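PDB 2Q1S: putative nucleotide sugar epimerase/ dehydratase from Bordetella bronchiseptica, which binds NADH in a Rossmann fold and probably acts as a nucleotide-sugar epimerase or dehydratase in lipopolysaccharide O-antigen biosynthesis. Local coordinates for residues V103-T108 with L131-R136. Residues are numbered along the deposited sequence; the frame is centred on the assembly and turned at random.
Sequences VFHLAT and LKLYER. With NAI (1,4-dihydronicotinamide adenine dinucleotide), chain B.
Between His105 and Leu133, whose CA atoms lie 8.6 Å apart, the end of strand 102-105 meets one turn of helix 128-137, which packs against the parallel sheet of the Rossmann fold. No hydrogen bond links residues 103-108 to 131-136, which bury 142 Å² together; the meeting is one of side-chain packing. The closest approaches all run to one methyl, Leu133 CD2. It sits over a face of the His105 imidazole, 4.2 Å from the ring centroid and 28° off the ring normal, which meets the geometry of a CH-pi contact. Leu133 CD2 is 3.8 Å from His105 CG but 4.2 Å from His105 ND1, so it sits over the base of the ring. His105 CB points toward the helix, and CG anti to the backbone N (chi1 173°) carries the ring on beside the carbonyl carbon; its far nitrogen, NE2, is hydrogen-bonded to Thr130 OG1, one residue ahead of the helical segment. The ring is therefore engaged on a face by Leu133 and at NE2 by the same helix. Val103, two residues back on the same side of the strand, adds CG1 at 4.3 Å from Leu133 CD2, and Ile87 also touches the leucine.

Beyond the strand, residues 106-108 turn into the cofactor pocket, as expected at the carboxyl end of a Rossmann strand. Ala107 CB lies 3.6 Å from C4A of the adenine, and Thr108 OG1 is hydrogen-bonded to Asn126. On the ribose next to the nicotinamide, hydroxyl O3D has two weak, competing acceptors: Leu106 O at 3.0 Å and Ala107 O at 3.3 Å.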
loop_
_atom_site.group_PDB
_atom_site.type_symbol
_atom_site.label_atom_id
_atom_site.label_comp_id
_atom_site.label_asym_id
_atom_site.label_seq_id
_atom_site.Cartn_x
_atom_site.Cartn_y
_atom_site.Cartn_z
ATOM N N VAL A 103 20.592 6.217 -5.856
ATOM C CA VAL A 103 19.643 6.830 -4.931
ATOM C C VAL A 103 19.411 5.858 -3.798
ATOM O O VAL A 103 19.233 4.686 -4.033
ATOM C CB VAL A 103 18.264 7.149 -5.639
ATOM C CG1 VAL A 103 17.150 7.516 -4.628
ATOM C CG2 VAL A 103 18.434 8.220 -6.690
ATOM N N PHE A 104 19.513 6.349 -2.574
ATOM C CA PHE A 104 19.157 5.578 -1.355
ATOM C C PHE A 104 17.902 6.202 -0.781
ATOM O O PHE A 104 17.906 7.362 -0.483
ATOM C CB PHE A 104 20.291 5.631 -0.325
ATOM C CG PHE A 104 21.559 4.975 -0.793
ATOM C CD1 PHE A 104 22.510 5.696 -1.538
ATOM C CD2 PHE A 104 21.800 3.617 -0.564
ATOM C CE1 PHE A 104 23.690 5.104 -1.988
ATOM C CE2 PHE A 104 23.000 3.012 -0.984
ATOM C CZ PHE A 104 23.936 3.757 -1.739
ATOM N N HIS A 105 16.810 5.414 -0.703
ATOM C CA HIS A 105 15.563 5.913 -0.166
ATOM C C HIS A 105 15.336 5.374 1.248
ATOM O O HIS A 105 14.961 4.162 1.390
ATOM C CB HIS A 105 14.421 5.525 -1.129
ATOM C CG HIS A 105 13.084 5.859 -0.564
ATOM N ND1 HIS A 105 12.893 6.898 0.313
ATOM C CD2 HIS A 105 11.886 5.237 -0.692
ATOM C CE1 HIS A 105 11.618 6.926 0.697
ATOM N NE2 HIS A 105 10.994 5.924 0.095
ATOM N N LEU A 106 15.738 6.197 2.226
ATOM C CA LEU A 106 15.690 5.834 3.658
ATOM C C LEU A 106 14.611 6.526 4.453
ATOM O O LEU A 106 14.524 6.347 5.663
ATOM C CB LEU A 106 17.067 6.052 4.342
ATOM C CG LEU A 106 18.259 5.540 3.538
ATOM C CD1 LEU A 106 19.524 5.927 4.346
ATOM C CD2 LEU A 106 18.198 4.078 3.275
ATOM N N ALA A 107 13.832 7.425 3.849
ATOM C CA ALA A 107 12.845 8.160 4.607
ATOM C C ALA A 107 11.778 7.174 5.165
ATOM O O ALA A 107 11.476 6.104 4.612
ATOM C CB ALA A 107 12.225 9.235 3.786
ATOM N N THR A 108 11.290 7.575 6.341
ATOM C CA THR A 108 10.185 6.850 6.981
ATOM C C THR A 108 9.526 7.827 7.951
ATOM O O THR A 108 9.955 8.960 8.157
ATOM C CB THR A 108 10.639 5.572 7.682
ATOM O OG1 THR A 108 9.491 4.732 7.929
ATOM C CG2 THR A 108 11.363 5.842 9.009
ATOM N N LEU A 131 6.247 6.211 -3.600
ATOM C CA LEU A 131 5.543 6.281 -4.881
ATOM C C LEU A 131 5.976 7.541 -5.669
ATOM O O LEU A 131 6.271 7.429 -6.872
ATOM C CB LEU A 131 4.016 6.308 -4.602
ATOM C CG LEU A 131 3.239 6.344 -5.920
ATOM C CD1 LEU A 131 3.533 5.128 -6.793
ATOM C CD2 LEU A 131 1.733 6.453 -5.574
ATOM N N LYS A 132 5.949 8.706 -5.034
ATOM C CA LYS A 132 6.264 9.947 -5.750
ATOM C C LYS A 132 7.736 9.967 -6.183
ATOM O O LYS A 132 8.054 10.446 -7.270
ATOM C CB LYS A 132 5.895 11.172 -4.949
ATOM C CG LYS A 132 4.366 11.226 -4.717
ATOM C CD LYS A 132 3.923 12.542 -4.100
ATOM C CE LYS A 132 3.903 13.732 -5.068
ATOM N NZ LYS A 132 3.375 14.978 -4.450
ATOM N N LEU A 133 8.605 9.431 -5.336
ATOM C CA LEU A 133 10.019 9.363 -5.708
ATOM C C LEU A 133 10.181 8.502 -6.936
ATOM O O LEU A 133 10.821 8.901 -7.943
ATOM C CB LEU A 133 10.826 8.822 -4.515
ATOM C CG LEU A 133 12.328 8.641 -4.861
ATOM C CD1 LEU A 133 13.066 9.942 -5.186
ATOM C CD2 LEU A 133 13.003 7.896 -3.732
ATOM N N TYR A 134 9.653 7.279 -6.901
ATOM C CA TYR A 134 9.812 6.335 -7.995
ATOM C C TYR A 134 9.197 6.878 -9.284
ATOM O O TYR A 134 9.742 6.707 -10.387
ATOM C CB TYR A 134 9.182 5.008 -7.616
ATOM C CG TYR A 134 9.992 4.187 -6.623
ATOM C CD1 TYR A 134 11.178 4.702 -6.032
ATOM C CD2 TYR A 134 9.579 2.905 -6.264
ATOM C CE1 TYR A 134 11.924 3.921 -5.160
ATOM C CE2 TYR A 134 10.288 2.122 -5.376
ATOM C CZ TYR A 134 11.463 2.636 -4.803
ATOM O OH TYR A 134 12.187 1.849 -3.924
ATOM N N GLU A 135 8.053 7.552 -9.153
ATOM C CA GLU A 135 7.386 8.129 -10.322
ATOM C C GLU A 135 8.268 9.173 -11.018
ATOM O O GLU A 135 8.296 9.259 -12.249
ATOM C CB GLU A 135 6.039 8.729 -9.904
ATOM C CG GLU A 135 5.191 9.278 -11.041
ATOM C CD GLU A 135 4.730 8.250 -12.081
ATOM O OE1 GLU A 135 4.901 7.004 -11.962
ATOM O OE2 GLU A 135 4.223 8.748 -13.113
ATOM N N ARG A 136 8.981 9.952 -10.221
ATOM C CA ARG A 136 9.940 10.922 -10.760
ATOM C C ARG A 136 11.180 10.264 -11.377
ATOM O O ARG A 136 11.657 10.743 -12.437
ATOM C CB ARG A 136 10.349 11.953 -9.725
ATOM C CG ARG A 136 11.278 13.064 -10.297
ATOM C CD ARG A 136 10.668 13.784 -11.496
ATOM N NE ARG A 136 11.612 14.773 -12.047
ATOM C CZ ARG A 136 11.796 14.976 -13.349
ATOM N NH1 ARG A 136 11.078 14.302 -14.238
ATOM N NH2 ARG A 136 12.675 15.883 -13.767
HETATM P PA NAI B . 15.112 8.016 11.085
HETATM O O1A NAI B . 13.764 8.464 11.524
HETATM O O2A NAI B . 16.354 8.507 11.865
HETATM O O5B NAI B . 15.346 8.284 9.583
HETATM C C5B NAI B . 14.318 8.581 8.632
HETATM C C4B NAI B . 14.549 9.940 7.993
HETATM O O4B NAI B . 13.481 10.206 7.091
HETATM C C3B NAI B . 14.551 11.070 9.056
HETATM O O3B NAI B . 15.729 11.879 8.903
HETATM C C2B NAI B . 13.324 11.888 8.681
HETATM O O2B NAI B . 13.376 13.326 8.935
HETATM C C1B NAI B . 13.216 11.623 7.178
HETATM N N9A NAI B . 11.916 11.914 6.598
HETATM C C8A NAI B . 10.689 11.679 7.154
HETATM N N7A NAI B . 9.741 12.044 6.289
HETATM C C5A NAI B . 10.320 12.512 5.146
HETATM C C6A NAI B . 9.885 13.057 3.853
HETATM N N6A NAI B . 8.597 13.206 3.520
HETATM N N1A NAI B . 10.823 13.432 2.928
HETATM C C2A NAI B . 12.139 13.296 3.249
HETATM N N3A NAI B . 12.641 12.804 4.393
HETATM C C4A NAI B . 11.779 12.385 5.386
HETATM O O3 NAI B . 15.036 6.423 11.208
HETATM P PN NAI B . 16.118 5.300 10.751
HETATM O O1N NAI B . 16.179 4.263 11.757
HETATM O O2N NAI B . 17.323 6.056 10.253
HETATM O O5D NAI B . 15.389 4.716 9.405
HETATM C C5D NAI B . 16.017 4.764 8.112
HETATM C C4D NAI B . 15.300 3.744 7.225
HETATM O O4D NAI B . 15.547 2.452 7.727
HETATM C C3D NAI B . 13.777 3.877 7.278
HETATM O O3D NAI B . 13.287 3.683 5.945
HETATM C C2D NAI B . 13.345 2.784 8.207
HETATM O O2D NAI B . 11.985 2.356 7.928
HETATM C C1D NAI B . 14.332 1.694 7.895
HETATM N N1N NAI B . 14.502 0.736 8.956
HETATM C C2N NAI B . 15.174 1.029 10.118
HETATM C C3N NAI B . 15.343 0.070 11.111
HETATM C C7N NAI B . 16.071 0.382 12.415
HETATM O O7N NAI B . 16.200 -0.514 13.232
HETATM N N7N NAI B . 16.558 1.639 12.566
HETATM C C4N NAI B . 14.871 -1.255 10.909
HETATM C C5N NAI B . 14.214 -1.535 9.676
HETATM C C6N NAI B . 14.080 -0.533 8.716
#